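Local coordinates for protein transcriptional regulator (Enterococcus faecalis, PDB 3QFI) that is a transcriptional regulator of the LytR-CpsA-Psr family, built around a central mixed beta-sheet with helices packed against it, at residues P21-T31 with P102-M111; T49-I60 with T257-L265. All coordinates share one frame; numbering follows the deposited sequence.

Contact 1 (P21-T31 with P102-M111); sequences PFSVLLMGIDT and PIHHYVSINM
Ser23 and His104 hold each other by both backbone and side chain where the two segments start to run side by side. The Ser23 amide gives its hydrogen to ND1 of His104 (N to ND1 2.9 Å), lying in the plane of the imidazole. Ring and amide can meet because His104 CG stands anti to its own carbonyl carbon (chi1 -56°), beside the backbone N. Meanwhile Ser23 OG donates to Pro102 O at 2.7 Å, in the carbonyl plane on a lone pair, and takes a weak bond from His104 N. From there the strands run parallel. Leu25 N reaches His105 O and Val107 N reaches Leu25 O, both at 2.9 Å, and the alternation continues through Met27 and Ile109 to Ile29. On the face of Leu25 and Met27 both side chains are buried, and Leu25 CB lies 4.0 Å from Ile103 CG2. Next to the start of the strands, Phe22 and His105 form an offset edge-to-face pair, planes at 81°, with the imidazole edge turned toward the phenyl ring. The other end is looser. Asp30 and Thr31 are exposed, Met111 CE rests 3.8 Å from Ile29 O, and a water bridges Thr31 OG1 and Met111 N. In the mixed sheet, strand 22-28 sits between 105-109 and antiparallel 44-51, while 204-206 borders 105-109 on its far side; helix 80-98 covers the face of Met27 and Tyr106, touching them through Tyr83 and Ile92.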
loop_
_atom_site.group_PDB
_atom_site.type_symbol
_atom_site.label_atom_id
_atom_site.label_comp_id
_atom_site.label_asym_id
_atom_site.label_seq_id
_atom_site.Cartn_x
_atom_site.Cartn_y
_atom_site.Cartn_z
ATOM N N PRO A 21 6.029 -17.339 2.172
ATOM C CA PRO A 21 5.177 -16.141 2.217
ATOM C C PRO A 21 6.034 -14.900 2.403
ATOM O O PRO A 21 6.938 -14.884 3.235
ATOM C CB PRO A 21 4.285 -16.396 3.426
ATOM C CG PRO A 21 4.187 -17.915 3.449
ATOM C CD PRO A 21 5.612 -18.328 3.179
ATOM N N PHE A 22 5.769 -13.854 1.640
ATOM C CA PHE A 22 6.581 -12.665 1.805
ATOM C C PHE A 22 5.709 -11.421 1.708
ATOM O O PHE A 22 4.528 -11.496 1.347
ATOM C CB PHE A 22 7.708 -12.654 0.767
ATOM C CG PHE A 22 7.239 -12.396 -0.614
ATOM C CD1 PHE A 22 7.158 -11.102 -1.097
ATOM C CD2 PHE A 22 6.840 -13.440 -1.425
ATOM C CE1 PHE A 22 6.684 -10.840 -2.385
ATOM C CE2 PHE A 22 6.364 -13.197 -2.716
ATOM C CZ PHE A 22 6.288 -11.884 -3.191
ATOM N N SER A 23 6.292 -10.276 2.026
ATOM C CA SER A 23 5.534 -9.037 2.029
ATOM C C SER A 23 6.248 -7.951 1.252
ATOM O O SER A 23 7.468 -7.990 1.073
ATOM C CB SER A 23 5.348 -8.566 3.462
ATOM O OG SER A 23 6.530 -7.923 3.900
ATOM N N VAL A 24 5.496 -6.957 0.810
ATOM C CA VAL A 24 6.113 -5.891 0.053
ATOM C C VAL A 24 5.369 -4.575 0.206
ATOM O O VAL A 24 4.134 -4.531 0.262
ATOM C CB VAL A 24 6.210 -6.287 -1.429
ATOM C CG1 VAL A 24 4.996 -7.114 -1.815
ATOM C CG2 VAL A 24 6.306 -5.040 -2.304
ATOM N N LEU A 25 6.141 -3.500 0.312
ATOM C CA LEU A 25 5.587 -2.162 0.454
ATOM C C LEU A 25 5.631 -1.485 -0.913
ATOM O O LEU A 25 6.694 -1.362 -1.522
ATOM C CB LEU A 25 6.419 -1.340 1.444
ATOM C CG LEU A 25 5.906 0.083 1.684
ATOM C CD1 LEU A 25 4.738 0.017 2.661
ATOM C CD2 LEU A 25 7.004 0.983 2.243
ATOM N N LEU A 26 4.469 -1.065 -1.394
ATOM C CA LEU A 26 4.377 -0.381 -2.666
ATOM C C LEU A 26 4.192 1.089 -2.350
ATOM O O LEU A 26 3.313 1.446 -1.553
ATOM C CB LEU A 26 3.168 -0.866 -3.466
ATOM C CG LEU A 26 2.888 -2.371 -3.520
ATOM C CD1 LEU A 26 1.712 -2.650 -4.453
ATOM C CD2 LEU A 26 4.109 -3.101 -3.995
ATOM N N MET A 27 5.016 1.942 -2.957
ATOM C CA MET A 27 4.901 3.388 -2.742
ATOM C C MET A 27 4.738 4.120 -4.064
ATOM O O MET A 27 5.357 3.764 -5.058
ATOM C CB MET A 27 6.134 3.952 -2.024
ATOM C CG MET A 27 6.532 3.232 -0.738
ATOM S SD MET A 27 7.739 4.184 0.212
ATOM C CE MET A 27 9.171 4.159 -0.892
ATOM N N GLY A 28 3.888 5.140 -4.054
ATOM C CA GLY A 28 3.636 5.959 -5.223
ATOM C C GLY A 28 4.047 7.371 -4.850
ATOM O O GLY A 28 3.292 8.092 -4.203
ATOM N N ILE A 29 5.264 7.743 -5.242
ATOM C CA ILE A 29 5.840 9.051 -4.956
ATOM C C ILE A 29 5.666 9.970 -6.146
ATOM O O ILE A 29 5.845 9.556 -7.283
ATOM C CB ILE A 29 7.361 8.948 -4.671
ATOM C CG1 ILE A 29 7.629 7.881 -3.615
ATOM C CG2 ILE A 29 7.896 10.293 -4.181
ATOM C CD1 ILE A 29 6.948 8.160 -2.301
ATOM N N ASP A 30 5.325 11.224 -5.878
ATOM C CA ASP A 30 5.143 12.204 -6.942
ATOM C C ASP A 30 6.396 13.066 -7.041
ATOM O O ASP A 30 6.568 14.044 -6.314
ATOM C CB ASP A 30 3.921 13.066 -6.647
ATOM C CG ASP A 30 3.407 13.776 -7.875
ATOM O OD1 ASP A 30 2.237 14.216 -7.842
ATOM O OD2 ASP A 30 4.160 13.904 -8.872
ATOM N N THR A 31 7.269 12.689 -7.957
ATOM C CA THR A 31 8.524 13.377 -8.162
ATOM C C THR A 31 8.389 14.689 -8.944
ATOM O O THR A 31 9.365 15.423 -9.118
ATOM C CB THR A 31 9.484 12.444 -8.882
ATOM O OG1 THR A 31 8.786 11.782 -9.948
ATOM C CG2 THR A 31 10.017 11.406 -7.922
ATOM N N PRO A 102 7.729 -7.876 9.082
ATOM C CA PRO A 102 8.929 -7.552 8.312
ATOM C C PRO A 102 8.497 -7.173 6.884
ATOM O O PRO A 102 7.538 -7.734 6.346
ATOM C CB PRO A 102 9.731 -8.853 8.362
ATOM C CG PRO A 102 8.647 -9.895 8.326
ATOM C CD PRO A 102 7.613 -9.330 9.301
ATOM N N ILE A 103 9.178 -6.186 6.313
ATOM C CA ILE A 103 8.915 -5.743 4.954
ATOM C C ILE A 103 10.062 -6.322 4.157
ATOM O O ILE A 103 11.160 -5.764 4.159
ATOM C CB ILE A 103 8.988 -4.212 4.804
ATOM C CG1 ILE A 103 7.889 -3.540 5.619
ATOM C CG2 ILE A 103 8.854 -3.840 3.325
ATOM C CD1 ILE A 103 6.474 -3.917 5.184
ATOM N N HIS A 104 9.818 -7.434 3.480
ATOM C CA HIS A 104 10.859 -8.097 2.706
ATOM C C HIS A 104 11.314 -7.355 1.474
ATOM O O HIS A 104 12.502 -7.358 1.132
ATOM C CB HIS A 104 10.370 -9.469 2.298
ATOM C CG HIS A 104 9.946 -10.300 3.457
ATOM N ND1 HIS A 104 8.637 -10.673 3.667
ATOM C CD2 HIS A 104 10.651 -10.777 4.509
ATOM C CE1 HIS A 104 8.554 -11.345 4.799
ATOM N NE2 HIS A 104 9.762 -11.423 5.330
ATOM N N HIS A 105 10.361 -6.719 0.808
ATOM C CA HIS A 105 10.655 -6.001 -0.410
ATOM C C HIS A 105 9.871 -4.700 -0.507
ATOM O O HIS A 105 8.828 -4.529 0.139
ATOM C CB HIS A 105 10.306 -6.883 -1.604
ATOM C CG HIS A 105 11.103 -8.144 -1.682
ATOM N ND1 HIS A 105 12.451 -8.153 -1.967
ATOM C CD2 HIS A 105 10.737 -9.440 -1.546
ATOM C CE1 HIS A 105 12.881 -9.402 -2.005
ATOM N NE2 HIS A 105 11.862 -10.202 -1.755
ATOM N N TYR A 106 10.364 -3.786 -1.333
ATOM C CA TYR A 106 9.685 -2.519 -1.530
ATOM C C TYR A 106 9.743 -2.145 -3.004
ATOM O O TYR A 106 10.537 -2.698 -3.771
ATOM C CB TYR A 106 10.360 -1.419 -0.719
ATOM C CG TYR A 106 11.606 -0.863 -1.363
ATOM C CD1 TYR A 106 12.845 -1.496 -1.221
ATOM C CD2 TYR A 106 11.541 0.294 -2.140
ATOM C CE1 TYR A 106 13.993 -0.979 -1.848
ATOM C CE2 TYR A 106 12.669 0.812 -2.765
ATOM C CZ TYR A 106 13.887 0.182 -2.621
ATOM O OH TYR A 106 14.988 0.728 -3.253
ATOM N N VAL A 107 8.889 -1.206 -3.391
ATOM C CA VAL A 107 8.856 -0.701 -4.758
ATOM C C VAL A 107 8.386 0.752 -4.758
ATOM O O VAL A 107 7.395 1.088 -4.121
ATOM C CB VAL A 107 7.938 -1.562 -5.683
ATOM C CG1 VAL A 107 6.623 -1.792 -5.029
ATOM C CG2 VAL A 107 7.731 -0.859 -7.031
ATOM N N SER A 108 9.146 1.608 -5.440
ATOM C CA SER A 108 8.835 3.030 -5.573
ATOM C C SER A 108 8.510 3.266 -7.032
ATOM O O SER A 108 9.330 2.960 -7.907
ATOM C CB SER A 108 10.033 3.910 -5.211
ATOM O OG SER A 108 10.269 3.961 -3.821
ATOM N N ILE A 109 7.328 3.818 -7.293
ATOM C CA ILE A 109 6.886 4.095 -8.657
ATOM C C ILE A 109 6.487 5.565 -8.787
ATOM O O ILE A 109 5.796 6.106 -7.916
ATOM C CB ILE A 109 5.656 3.238 -9.025
ATOM C CG1 ILE A 109 5.751 1.877 -8.311
ATOM C CG2 ILE A 109 5.572 3.078 -10.554
ATOM C CD1 ILE A 109 4.565 0.932 -8.551
ATOM N N ASN A 110 6.936 6.201 -9.869
ATOM C CA ASN A 110 6.619 7.599 -10.185
ATOM C C ASN A 110 5.250 7.627 -10.835
ATOM O O ASN A 110 4.677 6.589 -11.134
ATOM C CB ASN A 110 7.594 8.165 -11.222
ATOM C CG ASN A 110 8.933 8.513 -10.644
ATOM O OD1 ASN A 110 9.850 8.907 -11.378
ATOM N ND2 ASN A 110 9.065 8.383 -9.322
ATOM N N MET A 111 4.758 8.831 -11.087
ATOM C CA MET A 111 3.481 9.000 -11.743
ATOM C C MET A 111 3.658 8.712 -13.239
ATOM O O MET A 111 2.718 8.290 -13.920
ATOM C CB MET A 111 2.952 10.417 -11.488
ATOM C CG MET A 111 2.608 10.679 -10.015
ATOM S SD MET A 111 1.410 9.493 -9.293
ATOM C CE MET A 111 2.518 8.268 -8.497
HETATM O O HOH W 1 5.991 11.429 -10.634
#

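Contact 2 (T49-I60 with T257-L265); sequences TINPKENKSTMI and TTLRKQLGL
Gln262 leaves the helix with CG anti to its carbonyl carbon (chi1 -81°); a bend at chi2 (-51°) then swings the amide group in among Glu54, Lys56 and Thr58 on the hairpin. Leu259, one turn earlier, is staggered the same way at chi1 but extends straight on, which carries its two methyls down to the sheet. Thr49 meets the bend in Gln262 with its hydroxyl, OG1 lying 3.7 Å from Gln262 CB, the two side chains crossing at about a right angle. The methyl branch of Thr49 touches Leu263 instead, CG2 to CD2 at 4.1 Å. Leu259 splits its contacts: CD2 lies 4.2 Å from Thr58 CG2, and CD1 lies 4.2 Å from Ile60 CG1. Asn51 sits under the last helical turn, with its CB 3.2 Å from the carbonyl oxygen of Gln262.

The strands belong to a beta hairpin, 44-51 with 56-62, closed by a short turn with a G1 beta bulge in which Asn55 and Lys56 both face Asn51. Asn51 O takes two amide hydrogens there, from Glu54 N and Lys56 N, arriving on opposite faces of its plane. Lys56, bent near its end, brings NZ to within 2.7 Å of Glu54 OE1 as a salt bridge beside the Gln262 amide. Segment 257-262 of the helix runs at 144° to strand 56-60, nearer antiparallel than crosswise, with the axes 10.0 Å apart at their closest. It stops at the hairpin in a Schellman motif: Gly264, with positive phi, lets Leu265 N return to Arg260 O. Glu230 of neighbouring strand 227-230 touches the side chains of Thr58, Ile60 and Thr258, while Arg260 NH1 turns off to bond Asp100 O.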
loop_
_atom_site.group_PDB
_atom_site.type_symbol
_atom_site.label_atom_id
_atom_site.label_comp_id
_atom_site.label_asym_id
_atom_site.label_seq_id
_atom_site.Cartn_x
_atom_site.Cartn_y
_atom_site.Cartn_z
ATOM N N THR A 49 0.651 -8.656 1.353
ATOM C CA THR A 49 1.226 -9.897 1.866
ATOM C C THR A 49 0.863 -11.032 0.916
ATOM O O THR A 49 -0.310 -11.253 0.604
ATOM C CB THR A 49 0.733 -10.258 3.298
ATOM O OG1 THR A 49 -0.700 -10.276 3.340
ATOM C CG2 THR A 49 1.277 -9.265 4.315
ATOM N N ILE A 50 1.887 -11.729 0.440
ATOM C CA ILE A 50 1.706 -12.836 -0.479
ATOM C C ILE A 50 1.828 -14.119 0.340
ATOM O O ILE A 50 2.900 -14.432 0.864
ATOM C CB ILE A 50 2.792 -12.792 -1.593
ATOM C CG1 ILE A 50 2.910 -11.364 -2.137
ATOM C CG2 ILE A 50 2.442 -13.749 -2.741
ATOM C CD1 ILE A 50 1.632 -10.825 -2.736
ATOM N N ASN A 51 0.713 -14.838 0.479
ATOM C CA ASN A 51 0.692 -16.090 1.228
ATOM C C ASN A 51 0.090 -17.208 0.396
ATOM O O ASN A 51 -1.115 -17.431 0.418
ATOM C CB ASN A 51 -0.106 -15.952 2.521
ATOM C CG ASN A 51 -0.116 -17.241 3.331
ATOM O OD1 ASN A 51 0.941 -17.764 3.715
ATOM N ND2 ASN A 51 -1.310 -17.766 3.587
ATOM N N PRO A 52 0.930 -17.927 -0.354
ATOM C CA PRO A 52 0.449 -19.027 -1.191
ATOM C C PRO A 52 -0.109 -20.193 -0.380
ATOM O O PRO A 52 -0.935 -20.946 -0.873
ATOM C CB PRO A 52 1.686 -19.411 -1.999
ATOM C CG PRO A 52 2.813 -19.104 -1.056
ATOM C CD PRO A 52 2.392 -17.775 -0.466
ATOM N N LYS A 53 0.332 -20.339 0.864
ATOM C CA LYS A 53 -0.148 -21.429 1.702
ATOM C C LYS A 53 -1.646 -21.301 1.964
ATOM O O LYS A 53 -2.285 -22.233 2.448
ATOM C CB LYS A 53 0.618 -21.452 3.028
ATOM C CG LYS A 53 2.144 -21.544 2.864
ATOM C CD LYS A 53 2.869 -21.287 4.185
ATOM C CE LYS A 53 4.378 -21.401 4.028
ATOM N NZ LYS A 53 5.093 -21.184 5.319
ATOM N N GLU A 54 -2.217 -20.147 1.649
ATOM C CA GLU A 54 -3.642 -19.961 1.858
ATOM C C GLU A 54 -4.243 -19.328 0.618
ATOM O O GLU A 54 -5.352 -18.803 0.648
ATOM C CB GLU A 54 -3.879 -19.081 3.079
ATOM C CG GLU A 54 -5.288 -19.134 3.612
ATOM C CD GLU A 54 -5.441 -18.306 4.861
ATOM O OE1 GLU A 54 -5.216 -17.076 4.794
ATOM O OE2 GLU A 54 -5.782 -18.886 5.915
ATOM N N ASN A 55 -3.483 -19.391 -0.470
ATOM C CA ASN A 55 -3.896 -18.855 -1.751
ATOM C C ASN A 55 -4.550 -17.490 -1.623
ATOM O O ASN A 55 -5.706 -17.326 -2.010
ATOM C CB ASN A 55 -4.869 -19.826 -2.420
ATOM C CG ASN A 55 -4.290 -21.214 -2.563
ATOM O OD1 ASN A 55 -3.253 -21.409 -3.200
ATOM N ND2 ASN A 55 -4.952 -22.192 -1.962
ATOM N N LYS A 56 -3.818 -16.505 -1.102
ATOM C CA LYS A 56 -4.383 -15.164 -0.930
ATOM C C LYS A 56 -3.324 -14.066 -0.710
ATOM O O LYS A 56 -2.192 -14.343 -0.302
ATOM C CB LYS A 56 -5.376 -15.190 0.246
ATOM C CG LYS A 56 -6.179 -13.905 0.452
ATOM C CD LYS A 56 -7.451 -14.112 1.310
ATOM C CE LYS A 56 -7.175 -14.138 2.809
ATOM N NZ LYS A 56 -6.206 -15.194 3.193
ATOM N N SER A 57 -3.708 -12.826 -1.014
ATOM C CA SER A 57 -2.852 -11.656 -0.831
ATOM C C SER A 57 -3.696 -10.590 -0.165
ATOM O O SER A 57 -4.849 -10.382 -0.537
ATOM C CB SER A 57 -2.312 -11.108 -2.159
ATOM O OG SER A 57 -1.271 -11.918 -2.668
ATOM N N THR A 58 -3.104 -9.912 0.808
ATOM C CA THR A 58 -3.797 -8.892 1.568
ATOM C C THR A 58 -3.136 -7.534 1.371
ATOM O O THR A 58 -1.961 -7.340 1.713
ATOM C CB THR A 58 -3.765 -9.255 3.054
ATOM O OG1 THR A 58 -4.009 -10.660 3.201
ATOM C CG2 THR A 58 -4.808 -8.487 3.822
ATOM N N MET A 59 -3.904 -6.609 0.801
ATOM C CA MET A 59 -3.457 -5.245 0.544
ATOM C C MET A 59 -3.772 -4.441 1.790
ATOM O O MET A 59 -4.714 -4.744 2.521
ATOM C CB MET A 59 -4.198 -4.651 -0.654
ATOM C CG MET A 59 -3.945 -5.370 -1.972
ATOM S SD MET A 59 -4.923 -4.648 -3.330
ATOM C CE MET A 59 -3.627 -4.059 -4.406
ATOM N N ILE A 60 -2.984 -3.406 2.024
ATOM C CA ILE A 60 -3.169 -2.593 3.204
ATOM C C ILE A 60 -2.795 -1.158 2.891
ATOM O O ILE A 60 -1.634 -0.839 2.670
ATOM C CB ILE A 60 -2.286 -3.135 4.380
ATOM C CG1 ILE A 60 -3.156 -3.571 5.550
ATOM C CG2 ILE A 60 -1.336 -2.072 4.870
ATOM C CD1 ILE A 60 -3.891 -2.438 6.230
ATOM N N THR A 257 -1.718 -8.899 14.091
ATOM C CA THR A 257 -1.724 -10.338 14.244
ATOM C C THR A 257 -2.154 -10.962 12.927
ATOM O O THR A 257 -1.572 -11.951 12.491
ATOM C CB THR A 257 -2.662 -10.755 15.383
ATOM O OG1 THR A 257 -2.205 -10.148 16.601
ATOM C CG2 THR A 257 -2.659 -12.255 15.548
ATOM N N THR A 258 -3.152 -10.370 12.282
ATOM C CA THR A 258 -3.620 -10.883 11.001
ATOM C C THR A 258 -2.477 -10.947 9.989
ATOM O O THR A 258 -2.182 -12.004 9.438
ATOM C CB THR A 258 -4.692 -9.991 10.401
ATOM O OG1 THR A 258 -5.808 -9.932 11.291
ATOM C CG2 THR A 258 -5.132 -10.533 9.053
ATOM N N LEU A 259 -1.848 -9.805 9.736
ATOM C CA LEU A 259 -0.761 -9.760 8.786
ATOM C C LEU A 259 0.329 -10.721 9.208
ATOM O O LEU A 259 0.816 -11.510 8.393
ATOM C CB LEU A 259 -0.225 -8.339 8.668
ATOM C CG LEU A 259 -1.328 -7.393 8.202
ATOM C CD1 LEU A 259 -0.744 -6.017 7.929
ATOM C CD2 LEU A 259 -1.995 -7.950 6.944
ATOM N N ARG A 260 0.699 -10.677 10.482
ATOM C CA ARG A 260 1.721 -11.575 10.976
ATOM C C ARG A 260 1.390 -13.040 10.623
ATOM O O ARG A 260 2.287 -13.798 10.249
ATOM C CB ARG A 260 1.880 -11.424 12.489
ATOM C CG ARG A 260 2.565 -10.149 12.941
ATOM C CD ARG A 260 2.731 -10.149 14.458
ATOM N NE ARG A 260 3.782 -11.066 14.876
ATOM C CZ ARG A 260 5.064 -10.869 14.600
ATOM N NH1 ARG A 260 5.434 -9.785 13.921
ATOM N NH2 ARG A 260 5.974 -11.766 14.973
ATOM N N LYS A 261 0.126 -13.453 10.727
ATOM C CA LYS A 261 -0.195 -14.845 10.391
ATOM C C LYS A 261 -0.110 -15.093 8.879
ATOM O O LYS A 261 0.245 -16.189 8.435
ATOM C CB LYS A 261 -1.577 -15.253 10.936
ATOM C CG LYS A 261 -1.626 -15.418 12.461
ATOM C CD LYS A 261 -2.986 -15.932 12.933
ATOM C CE LYS A 261 -3.059 -16.104 14.461
ATOM N NZ LYS A 261 -4.339 -16.766 14.903
ATOM N N GLN A 262 -0.441 -14.075 8.096
ATOM C CA GLN A 262 -0.348 -14.155 6.645
ATOM C C GLN A 262 1.095 -14.520 6.270
ATOM O O GLN A 262 1.340 -15.164 5.250
ATOM C CB GLN A 262 -0.694 -12.800 6.009
ATOM C CG GLN A 262 -2.175 -12.531 5.875
ATOM C CD GLN A 262 -2.883 -13.681 5.194
ATOM O OE1 GLN A 262 -3.431 -14.568 5.853
ATOM N NE2 GLN A 262 -2.846 -13.690 3.864
ATOM N N LEU A 263 2.041 -14.102 7.106
ATOM C CA LEU A 263 3.453 -14.350 6.869
ATOM C C LEU A 263 4.005 -15.532 7.648
ATOM O O LEU A 263 5.211 -15.614 7.893
ATOM C CB LEU A 263 4.255 -13.091 7.204
ATOM C CG LEU A 263 3.889 -11.846 6.389
ATOM C CD1 LEU A 263 4.590 -10.642 6.985
ATOM C CD2 LEU A 263 4.289 -12.028 4.912
ATOM N N GLY A 264 3.122 -16.447 8.033
ATOM C CA GLY A 264 3.547 -17.617 8.772
ATOM C C GLY A 264 4.190 -17.263 10.096
ATOM O O GLY A 264 5.016 -18.017 10.612
ATOM N N LEU A 265 3.826 -16.108 10.646
ATOM C CA LEU A 265 4.380 -15.678 11.928
ATOM C C LEU A 265 3.361 -15.911 13.024
ATOM O O LEU A 265 2.171 -16.085 12.753
ATOM C CB LEU A 265 4.759 -14.196 11.892
ATOM C CG LEU A 265 5.849 -13.843 10.882
ATOM C CD1 LEU A 265 6.029 -12.334 10.837
ATOM C CD2 LEU A 265 7.160 -14.529 11.274
#

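In the fold
Both contacts involve the same mixed sheet: contact 1 lies within it, contact 2 places a helix end on it, and their centres are about 17 Å apart. Contact 1 joins two parallel strands near the middle of the chain and is held mainly by backbone hydrogen bonds, running from a buried beginning to an exposed loop end. Contact 2 is smaller, largely buried and farther from the centre, and side-chain packing does most of the work. They meet where strand 22-28 neighbours strand 44-51: Phe22 O and Ile50 N are 2.8 Å apart, probably hydrogen-bonded, and Pro21 packs on Asn51 and Lys53. Along the chain the segments alternate, 21-31, 49-60, 102-111 and 257-265.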